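Local coordinates for protein probable chitinase A (Chromobacterium violaceum, PDB 4TX8) that is probably a secreted family 18 endochitinase that hydrolyses chitin, carrying a chitin-binding module alongside its catalytic barrel, at residues A[61-64]-A[65-68]; A[349-352]-A[353-357]; A[235-238]-A[239-243]. All coordinates share one frame; numbering follows the deposited sequence.

Interaction 1. Residues A[61-64]-A[65-68]; sequences NWNP and AASP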
loop_
_atom_site.group_PDB
_atom_site.type_symbol
_atom_site.label_atom_id
_atom_site.label_comp_id
_atom_site.label_asym_id
_atom_site.label_seq_id
_atom_site.Cartn_x
_atom_site.Cartn_y
_atom_site.Cartn_z
ATOM N N ASN A 61 2.186 -21.037 22.129
ATOM C CA ASN A 61 2.442 -19.785 21.409
ATOM C C ASN A 61 1.165 -19.004 21.083
ATOM O O ASN A 61 0.996 -18.492 19.973
ATOM C CB ASN A 61 3.231 -20.054 20.126
ATOM C CG ASN A 61 3.804 -18.786 19.516
ATOM O OD1 ASN A 61 4.235 -17.878 20.231
ATOM N ND2 ASN A 61 3.788 -18.709 18.190
ATOM N N TRP A 62 0.269 -18.908 22.060
ATOM C CA TRP A 62 -0.949 -18.117 21.911
ATOM C C TRP A 62 -0.695 -16.641 22.222
ATOM O O TRP A 62 -1.404 -16.039 23.032
ATOM C CB TRP A 62 -2.050 -18.656 22.824
ATOM C CG TRP A 62 -2.519 -20.029 22.465
ATOM C CD1 TRP A 62 -2.260 -20.708 21.311
ATOM C CD2 TRP A 62 -3.331 -20.894 23.269
ATOM N NE1 TRP A 62 -2.860 -21.945 21.345
ATOM C CE2 TRP A 62 -3.526 -22.083 22.536
ATOM C CE3 TRP A 62 -3.913 -20.780 24.536
ATOM C CZ2 TRP A 62 -4.277 -23.151 23.029
ATOM C CZ3 TRP A 62 -4.662 -21.844 25.025
ATOM C CH2 TRP A 62 -4.835 -23.012 24.272
ATOM N N ASN A 63 0.317 -16.060 21.585
ATOM C CA ASN A 63 0.686 -14.679 21.879
ATOM C C ASN A 63 -0.300 -13.701 21.236
ATOM O O ASN A 63 -0.969 -14.045 20.259
ATOM C CB ASN A 63 2.129 -14.394 21.428
ATOM C CG ASN A 63 2.278 -14.328 19.921
ATOM O OD1 ASN A 63 1.837 -13.373 19.279
ATOM N ND2 ASN A 63 2.924 -15.338 19.349
ATOM N N PRO A 64 -0.410 -12.484 21.798
ATOM C CA PRO A 64 -1.385 -11.496 21.320
ATOM C C PRO A 64 -1.301 -11.164 19.824
ATOM O O PRO A 64 -2.336 -10.904 19.214
ATOM C CB PRO A 64 -1.056 -10.263 22.162
ATOM C CG PRO A 64 -0.533 -10.821 23.439
ATOM C CD PRO A 64 0.260 -12.036 23.035
ATOM N N ALA A 65 -0.105 -11.174 19.243
ATOM C CA ALA A 65 0.041 -10.851 17.825
ATOM C C ALA A 65 -0.449 -11.992 16.944
ATOM O O ALA A 65 -0.796 -11.792 15.781
ATOM C CB ALA A 65 1.492 -10.514 17.495
ATOM N N ALA A 66 -0.481 -13.192 17.506
ATOM C CA ALA A 66 -0.855 -14.371 16.741
ATOM C C ALA A 66 -2.272 -14.849 17.054
ATOM O O ALA A 66 -2.770 -15.765 16.410
ATOM C CB ALA A 66 0.142 -15.492 17.002
ATOM N N SER A 67 -2.931 -14.233 18.030
ATOM C CA SER A 67 -4.192 -14.789 18.518
ATOM C C SER A 67 -5.296 -13.751 18.718
ATOM O O SER A 67 -5.570 -13.339 19.844
ATOM C CB SER A 67 -3.938 -15.531 19.832
ATOM O OG SER A 67 -2.709 -16.238 19.766
ATOM N N PRO A 68 -5.944 -13.336 17.619
ATOM C CA PRO A 68 -7.028 -12.349 17.665
ATOM C C PRO A 68 -8.311 -12.887 18.307
ATOM O O PRO A 68 -9.168 -12.089 18.675
ATOM C CB PRO A 68 -7.253 -12.004 16.188
ATOM C CG PRO A 68 -6.780 -13.195 15.447
ATOM C CD PRO A 68 -5.650 -13.774 16.246
#
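Asn-63 and Ala-66 close a type I beta turn in the family 5/12 carbohydrate-binding module, within the loop between strands 54-55 and 71-73, and the Asn-63 side chain folds back over that turn. From CB, chi1 of 71° places Asn-63 CG between the backbone N and the carbonyl carbon, 3.8 Å from Ala-66 CB. Beyond CG the amide divides its work. Asn-63 OD1 dips into the turn, where Ala-66 N gives it a weak bond of 2.9 Å while also bonding Asn-63 O, so a single N-H is shared between the side-chain and main-chain oxygens. Asn-63 ND2 passes the methyl of Ala-66 and donates to Asn-61 OD1 at 3.0 Å; the acceptor lies in the amide plane of Asn-63, although the donor stands above the carbonyl plane of Asn-61. This bond fixes which way round the amide is turned. Trp-62, between the two asparagines, is the centre of an inverse gamma turn. Trp-29 and Tyr-43 of the same module pack against Asn-63 and Pro-64. Asn-63 O is gripped twice, from opposite faces of its plane: by Ala-66 N and by Ser-67 OG, the latter at 2.8 Å.

Interaction 2. Residues A[349-352]-A[353-357]; sequences VPSG and RSSAN. With MG (magnesium ion), chain C.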
loop_
_atom_site.group_PDB
_atom_site.type_symbol
_atom_site.label_atom_id
_atom_site.label_comp_id
_atom_site.label_asym_id
_atom_site.label_seq_id
_atom_site.Cartn_x
_atom_site.Cartn_y
_atom_site.Cartn_z
ATOM N N VAL A 349 6.440 -2.329 0.873
ATOM C CA VAL A 349 7.060 -3.450 1.573
ATOM C C VAL A 349 6.020 -4.160 2.448
ATOM O O VAL A 349 4.959 -3.604 2.714
ATOM C CB VAL A 349 8.236 -2.971 2.451
ATOM C CG1 VAL A 349 9.375 -2.428 1.586
ATOM C CG2 VAL A 349 7.754 -1.907 3.427
ATOM N N PRO A 350 6.307 -5.397 2.882
ATOM C CA PRO A 350 5.420 -6.049 3.857
ATOM C C PRO A 350 5.582 -5.423 5.238
ATOM O O PRO A 350 6.689 -5.005 5.568
ATOM C CB PRO A 350 5.900 -7.508 3.857
ATOM C CG PRO A 350 6.680 -7.659 2.583
ATOM C CD PRO A 350 7.316 -6.329 2.351
ATOM N N SER A 351 4.519 -5.348 6.031
ATOM C CA SER A 351 4.632 -4.728 7.348
ATOM C C SER A 351 5.280 -5.682 8.341
ATOM O O SER A 351 5.806 -5.254 9.370
ATOM C CB SER A 351 3.261 -4.270 7.860
ATOM O OG SER A 351 2.365 -5.357 8.003
ATOM N N GLY A 352 5.249 -6.972 8.018
ATOM C CA GLY A 352 5.810 -7.999 8.877
ATOM C C GLY A 352 5.741 -9.361 8.211
ATOM O O GLY A 352 5.327 -9.472 7.057
ATOM N N ARG A 353 6.130 -10.396 8.945
ATOM C CA ARG A 353 6.255 -11.745 8.393
ATOM C C ARG A 353 4.941 -12.347 7.891
ATOM O O ARG A 353 4.947 -13.191 6.996
ATOM C CB ARG A 353 6.874 -12.676 9.440
ATOM C CG ARG A 353 8.339 -12.387 9.724
ATOM C CD ARG A 353 9.238 -13.120 8.745
ATOM N NE ARG A 353 10.586 -12.561 8.699
ATOM C CZ ARG A 353 11.602 -13.122 8.052
ATOM N NH1 ARG A 353 11.425 -14.265 7.405
ATOM N NH2 ARG A 353 12.796 -12.544 8.057
ATOM N N SER A 354 3.817 -11.919 8.456
ATOM C CA SER A 354 2.526 -12.470 8.050
ATOM C C SER A 354 1.931 -11.731 6.856
ATOM O O SER A 354 0.876 -12.110 6.350
ATOM C CB SER A 354 1.537 -12.436 9.219
ATOM O OG SER A 354 2.013 -13.202 10.308
ATOM N N SER A 355 2.614 -10.685 6.400
ATOM C CA SER A 355 2.055 -9.797 5.381
ATOM C C SER A 355 2.362 -10.225 3.947
ATOM O O SER A 355 1.771 -9.705 2.999
ATOM C CB SER A 355 2.565 -8.371 5.602
ATOM O OG SER A 355 2.186 -7.880 6.877
ATOM N N ALA A 356 3.287 -11.164 3.790
ATOM C CA ALA A 356 3.724 -11.590 2.465
ATOM C C ALA A 356 4.476 -12.909 2.553
ATOM O O ALA A 356 4.668 -13.443 3.642
ATOM C CB ALA A 356 4.600 -10.522 1.823
ATOM N N ASN A 357 4.901 -13.430 1.406
ATOM C CA ASN A 357 5.644 -14.687 1.371
ATOM C C ASN A 357 7.151 -14.467 1.295
ATOM O O ASN A 357 7.931 -15.339 1.671
ATOM C CB ASN A 357 5.188 -15.542 0.190
ATOM C CG ASN A 357 3.694 -15.784 0.192
ATOM O OD1 ASN A 357 3.122 -16.211 1.194
ATOM N ND2 ASN A 357 3.050 -15.497 -0.932
HETATM MG MG MG C . 4.410 -14.927 5.296
HETATM O O HOH W 1 1.991 -14.457 4.820
HETATM O O HOH W 2 4.317 -16.852 3.658
HETATM O O HOH W 3 6.649 -16.057 5.727
#
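Gly-352 O accepts the N-H of Ser-355 at 3.0 Å, closing a type I beta turn where the chain leaves strand 345-350, the seventh of the eight parallel strands of the GH18 TIM barrel. Two side-chain contacts brace the turn from the strand side. Ser-351 OG and Ser-355 OG meet at 2.8 Å in a hydrogen bond whose direction is open, Ser-351 reaching it with OG between its backbone N and carbonyl carbon (chi1 61°). Just beyond, the Pro-350 ring lies against the Ala-356 methyl, Pro-350 CG to Ala-356 CB 3.6 Å.

Folding the chain in this way turns two main-chain carbonyls toward one magnesium ion, Arg-353 O at 2.5 Å and Ala-356 O at 2.2 Å, nearly at right angles to each other. Three waters, each 2.5 Å from the magnesium, bring the ligands to five, all of them at approximate corners of an octahedron. The arginine therefore serves the metal with its backbone oxygen, while its guanidinium group extends away from the turn.

Farther out, Ser-351 OG is also hydrogen-bonded to Trp-397 O and Ser-398 N, tying the turn to the end of the eighth strand, and Trp-401 of helix 399-404 packs on Ser-351, Ser-354 and Ser-355. Asn-295 OD1 accepts the backbone N-H of Asn-357, the residue whose side chain reaches the metal's water shell. There Asn-357 OD1 accepts from water 2 at 2.8 Å, and Ser-354 O takes a weak bond from water 1.

Interaction 3. Residues A[235-238]-A[239-243]; sequences LVSA and VKQLK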
loop_
_atom_site.group_PDB
_atom_site.type_symbol
_atom_site.label_atom_id
_atom_site.label_comp_id
_atom_site.label_asym_id
_atom_site.label_seq_id
_atom_site.Cartn_x
_atom_site.Cartn_y
_atom_site.Cartn_z
ATOM N N LEU A 235 -7.899 1.580 -19.290
ATOM C CA LEU A 235 -7.755 1.950 -17.886
ATOM C C LEU A 235 -7.314 3.406 -17.748
ATOM O O LEU A 235 -7.839 4.142 -16.915
ATOM C CB LEU A 235 -6.759 1.024 -17.179
ATOM C CG LEU A 235 -6.509 1.276 -15.690
ATOM C CD1 LEU A 235 -7.813 1.253 -14.906
ATOM C CD2 LEU A 235 -5.525 0.256 -15.125
ATOM N N VAL A 236 -6.354 3.817 -18.570
ATOM C CA VAL A 236 -5.887 5.200 -18.572
ATOM C C VAL A 236 -7.025 6.152 -18.928
ATOM O O VAL A 236 -7.219 7.181 -18.281
ATOM C CB VAL A 236 -4.723 5.403 -19.559
ATOM C CG1 VAL A 236 -4.403 6.883 -19.716
ATOM C CG2 VAL A 236 -3.495 4.635 -19.093
ATOM N N SER A 237 -7.781 5.792 -19.959
ATOM C CA SER A 237 -8.923 6.588 -20.390
ATOM C C SER A 237 -9.979 6.667 -19.293
ATOM O O SER A 237 -10.556 7.726 -19.049
ATOM C CB SER A 237 -9.528 6.004 -21.668
ATOM O OG SER A 237 -10.666 6.741 -22.077
ATOM N N ALA A 238 -10.219 5.541 -18.629
ATOM C CA ALA A 238 -11.225 5.469 -17.575
ATOM C C ALA A 238 -10.862 6.355 -16.389
ATOM O O ALA A 238 -11.707 7.086 -15.871
ATOM C CB ALA A 238 -11.411 4.032 -17.121
ATOM N N VAL A 239 -9.605 6.293 -15.962
ATOM C CA VAL A 239 -9.163 7.080 -14.816
ATOM C C VAL A 239 -9.210 8.576 -15.141
ATOM O O VAL A 239 -9.644 9.382 -14.321
ATOM C CB VAL A 239 -7.745 6.670 -14.364
ATOM C CG1 VAL A 239 -7.247 7.582 -13.259
ATOM C CG2 VAL A 239 -7.748 5.223 -13.886
ATOM N N LYS A 240 -8.789 8.935 -16.351
ATOM C CA LYS A 240 -8.849 10.321 -16.807
ATOM C C LYS A 240 -10.277 10.869 -16.813
ATOM O O LYS A 240 -10.511 12.009 -16.405
ATOM C CB LYS A 240 -8.246 10.448 -18.205
ATOM C CG LYS A 240 -6.735 10.337 -18.246
ATOM C CD LYS A 240 -6.257 10.170 -19.677
ATOM C CE LYS A 240 -5.426 11.355 -20.144
ATOM N NZ LYS A 240 -4.067 11.361 -19.537
ATOM N N GLN A 241 -11.224 10.057 -17.278
ATOM C CA GLN A 241 -12.629 10.464 -17.336
ATOM C C GLN A 241 -13.208 10.609 -15.936
ATOM O O GLN A 241 -13.967 11.536 -15.659
ATOM C CB GLN A 241 -13.456 9.459 -18.142
ATOM C CG GLN A 241 -13.193 9.493 -19.642
ATOM C CD GLN A 241 -14.004 8.456 -20.400
ATOM O OE1 GLN A 241 -13.454 7.629 -21.127
ATOM N NE2 GLN A 241 -15.321 8.501 -20.238
ATOM N N LEU A 242 -12.839 9.679 -15.060
ATOM C CA LEU A 242 -13.276 9.711 -13.673
ATOM C C LEU A 242 -12.768 10.965 -12.973
ATOM O O LEU A 242 -13.530 11.654 -12.298
ATOM C CB LEU A 242 -12.799 8.461 -12.930
ATOM C CG LEU A 242 -13.057 8.445 -11.420
ATOM C CD1 LEU A 242 -14.538 8.612 -11.125
ATOM C CD2 LEU A 242 -12.524 7.167 -10.790
ATOM N N LYS A 243 -11.481 11.262 -13.138
ATOM C CA LYS A 243 -10.901 12.438 -12.497
ATOM C C LYS A 243 -11.524 13.728 -13.023
ATOM O O LYS A 243 -11.732 14.676 -12.264
ATOM C CB LYS A 243 -9.385 12.481 -12.693
ATOM C CG LYS A 243 -8.778 13.824 -12.303
ATOM C CD LYS A 243 -7.267 13.824 -12.385
ATOM C CE LYS A 243 -6.707 15.162 -11.932
ATOM N NZ LYS A 243 -5.244 15.073 -11.685
#
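Ser-237 and Gln-241 stand one turn apart on helix 230-246, joined through their side chains. Ser-237 OG, swung away from its own backbone N (chi1 178°), donates to Gln-241 OE1 at 3.1 Å, arriving in the carbonyl plane on a lone pair. The glutamine chain is extended beyond CG, passing close over the serine carbonyl, with Gln-241 CG 3.2 Å from Ser-237 O. Its two amide atoms face different partners: OE1 holds the serine, whereas NE2 bonds Gln-197 OE1 of the neighbouring helix 193-210.

The next pair lies alongside. Val-236 and Lys-240 point the same way, with Val-236 CG1 against Lys-240 CD at 3.8 Å, before the lysine bends at its last two torsions and NZ reaches Gly-281 O. Leu-282 packs on both.

On the buried side Leu-235 and Val-239 also lie side by side, CD1 of the leucine 4.1 Å from CG2 of the valine. The Ala-238 methyl packs on Val-196 and Phe-199 of helix 193-210. Beneath these pairs run the regular i to i+4 backbone bonds, such as Val-239 N to Leu-235 O at 2.9 Å. The helix is the crossover between parallel strands 214-218 and 251-254, a beta-alpha-beta unit of the TIM barrel.

Interactions 1 and 2 belong to different modules but lie close together, their nearest atoms about 6 Å apart and their centres about 17 Å, without touching. The Ala-65 side chain is about 10 Å from that of Arg-353, and that of Ala-66 about 12 Å from the magnesium, so this ion sits near the junction of binding module and barrel. A bound NAG lies about 12 Å from the Pro-64 side chain. Interaction 3 lies across the chain's centre, its own centre about 31 Å from that of interaction 2 and 43 Å from that of interaction 1. The calcium bound by Asp-218, Glu-220 and Ala-255 is about 12 Å from the Ala-356 side chain and 11 Å from that of Leu-235.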